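PDB 3FVD: mandelate racemase/muconate lactonizing enzyme from Roseovarius nubinhibens ISM, which binds magnesium and, as a member of the enolase superfamily, probably catalyses a metal-assisted reaction on a carboxylate substrate. Local coordinates for the interface of chains A and B and the interface of chains A and C. Residues are numbered along the deposited sequence; one frame, centred on the assembly and turned at random. Chains: chain A/B/C, Mandelate racemase/muconate lactonizing enzyme.

Chain A meets two copies of itself through unlike surfaces, and the pair illustrates how an assembly can be built from more than one kind of joint. The C-alpha centres of contact 1 and contact 2 lie about 31 Å apart, and no residue or secondary-structure element is common to both. Contact 1 belongs to a two-fold interface and is made from loops and the start of helix 101-119; contact 2 is part of an interface that is not an exact two-fold and joins strand 192-196 and nearby loops to two helices of chain C. Together they could help to build the deposited octamer, which may or may not be the biological form.

Contact 1: the interface of chains A and B. Residues chain A 57, 59-63, 102; chain B 97-100.
A:Pro61 and B:Pro98 cross at about a right angle, and their rings form the apolar centre of this patch of a two-fold interface, where loops of the two chains meet beside the start of helix 101-119; A:Pro61 CG lies 3.9 Å from B:Pro98 CB. The other end of the B:Pro98 ring leans on backbone oxygens of chain A, B:Pro98 CD lying 3.4 Å from A:His57 O and also close to the carbonyl of A:Leu60. Beside the prolines, the methyl B:Leu97 CD1 sits over one face of the A:His63 imidazole, displaced toward the rim, 3.8 Å from A:His63 CD2. A:His63 turns its CD2-NE2 edge toward a face of the B:His100 imidazole, the planes 89° apart. With chi1 at -63° the B:His100 ring lies beside its own backbone N, where B:His100 ND1 donates a nearly straight hydrogen bond of 2.9 Å to B:Pro98 O, which lies in the imidazole plane. This fixes the rotation of the ring and points NE2 at chain A, while B:His100 CE1 packs 4.0 Å from A:Pro61 CA. At the polar rim, the tyrosine reaches the imidazole tip to tip: A:Tyr102 OH and B:His100 NE2 share a hydrogen bond of 2.8 Å, 174° at the hydrogen. An alanine in place of B:His100 would probably leave A:Tyr102 OH and B:Pro98 O without their mate and open a gap beside A:Pro61. Behind the phenol, A:Ala62 CA lies over the centre of the A:Tyr102 ring.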
loop_
_atom_site.group_PDB
_atom_site.type_symbol
_atom_site.label_atom_id
_atom_site.label_comp_id
_atom_site.label_asym_id
_atom_site.label_seq_id
_atom_site.Cartn_x
_atom_site.Cartn_y
_atom_site.Cartn_z
ATOM N N HIS A 57 8.626 12.516 36.999
ATOM C CA HIS A 57 7.578 11.525 36.800
ATOM C C HIS A 57 6.668 11.895 35.652
ATOM O O HIS A 57 5.630 11.235 35.472
ATOM C CB HIS A 57 6.758 11.320 38.076
ATOM C CG HIS A 57 6.231 12.580 38.685
ATOM N ND1 HIS A 57 5.161 13.288 38.145
ATOM C CD2 HIS A 57 6.609 13.251 39.809
ATOM C CE1 HIS A 57 4.918 14.346 38.912
ATOM N NE2 HIS A 57 5.779 14.346 39.919
ATOM N N TYR A 59 8.041 12.757 32.450
ATOM C CA TYR A 59 8.756 12.800 31.187
ATOM C C TYR A 59 8.372 11.538 30.380
ATOM O O TYR A 59 8.067 11.629 29.211
ATOM C CB TYR A 59 10.257 12.898 31.430
ATOM C CG TYR A 59 11.107 12.695 30.214
ATOM C CD1 TYR A 59 10.984 13.542 29.111
ATOM C CD2 TYR A 59 12.113 11.686 30.183
ATOM C CE1 TYR A 59 11.746 13.323 27.956
ATOM C CE2 TYR A 59 12.887 11.485 29.011
ATOM C CZ TYR A 59 12.684 12.327 27.915
ATOM O OH TYR A 59 13.447 12.159 26.742
ATOM N N LEU A 60 8.382 10.379 31.039
ATOM C CA LEU A 60 8.069 9.101 30.417
ATOM C C LEU A 60 7.196 8.305 31.413
ATOM O O LEU A 60 6.943 8.772 32.540
ATOM C CB LEU A 60 9.361 8.360 30.112
ATOM C CG LEU A 60 10.189 8.809 28.894
ATOM C CD1 LEU A 60 11.573 8.241 28.914
ATOM C CD2 LEU A 60 9.487 8.426 27.511
ATOM N N PRO A 61 6.702 7.097 31.000
ATOM C CA PRO A 61 5.911 6.332 31.964
ATOM C C PRO A 61 6.831 5.687 32.936
ATOM O O PRO A 61 7.217 4.521 32.761
ATOM C CB PRO A 61 5.184 5.321 31.099
ATOM C CG PRO A 61 5.194 5.966 29.688
ATOM C CD PRO A 61 6.562 6.580 29.627
ATOM N N ALA A 62 7.182 6.455 33.980
ATOM C CA ALA A 62 8.205 6.097 34.922
ATOM C C ALA A 62 8.229 7.104 36.069
ATOM O O ALA A 62 8.070 8.304 35.856
ATOM C CB ALA A 62 9.603 6.055 34.185
ATOM N N HIS A 63 8.459 6.620 37.281
ATOM C CA HIS A 63 8.521 7.496 38.444
ATOM C C HIS A 63 9.202 6.694 39.533
ATOM O O HIS A 63 9.171 5.466 39.505
ATOM C CB HIS A 63 7.138 7.986 38.924
ATOM C CG HIS A 63 6.170 6.880 39.249
ATOM N ND1 HIS A 63 5.416 6.868 40.407
ATOM C CD2 HIS A 63 5.827 5.757 38.561
ATOM C CE1 HIS A 63 4.669 5.781 40.430
ATOM N NE2 HIS A 63 4.903 5.087 39.326
ATOM N N TYR A 102 11.130 0.941 33.015
ATOM C CA TYR A 102 11.932 1.725 33.948
ATOM C C TYR A 102 12.283 0.916 35.196
ATOM O O TYR A 102 13.319 1.173 35.851
ATOM C CB TYR A 102 11.164 2.978 34.336
ATOM C CG TYR A 102 9.873 2.784 35.169
ATOM C CD1 TYR A 102 9.861 2.994 36.588
ATOM C CD2 TYR A 102 8.666 2.459 34.553
ATOM C CE1 TYR A 102 8.674 2.923 37.331
ATOM C CE2 TYR A 102 7.509 2.348 35.272
ATOM C CZ TYR A 102 7.512 2.546 36.671
ATOM O OH TYR A 102 6.290 2.421 37.329
ATOM N N LEU B 97 1.647 11.642 35.009
ATOM C CA LEU B 97 2.147 10.292 35.062
ATOM C C LEU B 97 1.738 9.619 33.765
ATOM O O LEU B 97 0.634 9.101 33.667
ATOM C CB LEU B 97 1.609 9.551 36.312
ATOM C CG LEU B 97 2.139 8.125 36.483
ATOM C CD1 LEU B 97 3.658 8.146 36.623
ATOM C CD2 LEU B 97 1.493 7.348 37.609
ATOM N N PRO B 98 2.623 9.655 32.748
ATOM C CA PRO B 98 2.289 8.972 31.502
ATOM C C PRO B 98 2.069 7.442 31.647
ATOM O O PRO B 98 2.662 6.818 32.549
ATOM C CB PRO B 98 3.472 9.317 30.566
ATOM C CG PRO B 98 4.144 10.543 31.240
ATOM C CD PRO B 98 3.895 10.412 32.677
ATOM N N GLY B 99 1.215 6.863 30.799
ATOM C CA GLY B 99 0.931 5.378 30.797
ATOM C C GLY B 99 0.283 5.050 32.154
ATOM O O GLY B 99 -0.477 5.874 32.665
ATOM N N HIS B 100 0.636 3.912 32.784
ATOM C CA HIS B 100 0.050 3.561 34.055
ATOM C C HIS B 100 -1.498 3.665 33.972
ATOM O O HIS B 100 -2.118 4.244 34.822
ATOM C CB HIS B 100 0.632 4.413 35.218
ATOM C CG HIS B 100 2.092 4.207 35.424
ATOM N ND1 HIS B 100 3.044 4.824 34.649
ATOM C CD2 HIS B 100 2.771 3.398 36.269
ATOM C CE1 HIS B 100 4.250 4.421 35.003
ATOM N NE2 HIS B 100 4.116 3.553 35.992
#

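Contact 2: the interface of chains A and C. Residues chain A 192, 216-217, 239; chain C 173, 208.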
loop_
_atom_site.group_PDB
_atom_site.type_symbol
_atom_site.label_atom_id
_atom_site.label_comp_id
_atom_site.label_asym_id
_atom_site.label_seq_id
_atom_site.Cartn_x
_atom_site.Cartn_y
_atom_site.Cartn_z
ATOM N N ARG A 192 27.948 20.854 15.543
ATOM C CA ARG A 192 26.684 20.267 15.077
ATOM C C ARG A 192 25.610 20.583 16.069
ATOM O O ARG A 192 25.903 20.691 17.248
ATOM C CB ARG A 192 26.797 18.735 14.919
ATOM C CG ARG A 192 27.854 18.271 13.940
ATOM C CD ARG A 192 27.217 17.279 12.947
ATOM N NE ARG A 192 26.803 18.002 11.752
ATOM C CZ ARG A 192 25.798 17.694 10.928
ATOM N NH1 ARG A 192 25.007 16.621 11.140
ATOM N NH2 ARG A 192 25.593 18.509 9.883
ATOM N N ARG A 216 18.794 22.396 7.685
ATOM C CA ARG A 216 18.564 20.964 7.485
ATOM C C ARG A 216 19.179 20.156 8.576
ATOM O O ARG A 216 19.589 19.023 8.343
ATOM C CB ARG A 216 19.102 20.496 6.114
ATOM C CG ARG A 216 18.468 21.220 4.980
ATOM C CD ARG A 216 17.000 20.927 4.886
ATOM N NE ARG A 216 16.396 21.673 3.786
ATOM C CZ ARG A 216 15.447 22.589 3.939
ATOM N NH1 ARG A 216 14.982 23.192 2.886
ATOM N NH2 ARG A 216 14.970 22.910 5.144
ATOM N N ASP A 217 19.282 20.724 9.756
ATOM C CA ASP A 217 19.768 19.956 10.877
ATOM C C ASP A 217 18.717 18.940 11.363
ATOM O O ASP A 217 17.513 19.051 11.066
ATOM C CB ASP A 217 20.161 20.914 12.006
ATOM C CG ASP A 217 20.969 22.053 11.488
ATOM O OD1 ASP A 217 20.406 23.057 11.023
ATOM O OD2 ASP A 217 22.197 21.922 11.470
ATOM N N PRO A 239 16.236 15.612 8.404
ATOM C CA PRO A 239 16.474 14.324 9.051
ATOM C C PRO A 239 15.693 14.326 10.390
ATOM O O PRO A 239 15.747 15.317 11.141
ATOM C CB PRO A 239 17.985 14.351 9.372
ATOM C CG PRO A 239 18.585 15.395 8.431
ATOM C CD PRO A 239 17.468 16.421 8.256
ATOM N N PRO C 173 28.931 16.240 6.393
ATOM C CA PRO C 173 27.973 16.823 5.432
ATOM C C PRO C 173 28.509 18.076 4.816
ATOM O O PRO C 173 28.432 18.224 3.591
ATOM C CB PRO C 173 26.755 17.185 6.291
ATOM C CG PRO C 173 26.889 16.423 7.533
ATOM C CD PRO C 173 28.337 16.084 7.733
ATOM N N GLU C 208 20.353 15.270 4.731
ATOM C CA GLU C 208 20.929 16.577 5.054
ATOM C C GLU C 208 21.701 17.203 3.866
ATOM O O GLU C 208 21.460 18.359 3.551
ATOM C CB GLU C 208 21.851 16.548 6.301
ATOM C CG GLU C 208 22.493 17.869 6.635
ATOM C CD GLU C 208 23.271 17.790 7.942
ATOM O OE1 GLU C 208 23.587 16.642 8.366
ATOM O OE2 GLU C 208 23.526 18.855 8.581
#
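The carboxylate of C:Glu208 is gripped end-on by the guanidinium of A:Arg192, one terminal nitrogen to each oxygen, in a salt bridge between two copies of the protein. A:Arg192 NH2 donates to C:Glu208 OE2 at 2.5 Å, a short hydrogen bond on the syn side but 29° out of the carboxylate plane. Its companion, from A:Arg192 NH1 to C:Glu208 OE1, measures 3.1 Å and uses the syn lone pair of that oxygen. A:Arg192 NH2 also comes within 3.1 Å of C:Glu208 OE1. The two flat groups are not coplanar: their planes differ by 40°, and the fork is twisted, with neither bond straight at its hydrogen. The glutamate meets the arginine tip to tip because CG is anti to its backbone N (chi1 178°) and the chain stays extended beyond it, whereas the arginine bends at chi2 and chi3 to turn its end toward chain C. C:Pro173 lies over one face of the guanidinium, toward the rim, C:Pro173 CG 3.4 Å from A:Arg192 NH2. Further back, C:Glu208 CG passes 3.6 Å from the carbonyl oxygen A:Arg216 O. C:Glu208 CB rests 4.1 Å from A:Pro239 CG, so chain A packs the aliphatic stem as well. A:Asp217 OD2 lies 4.4 Å from C:Glu208 OE2; this like charge would be expected to disfavour the carboxylate, an effect the arginine probably offsets. In the fold, strands 192-196 and 218-220 of the enolase-type barrel domain end in the magnesium ligands Asp196 and Glu220, and A:Pro239 just precedes strand 240-242. The contact, possibly not a biological one, thus sits at the strand ends opposite the metal, against helices 173-185 and 203-210 of chain C.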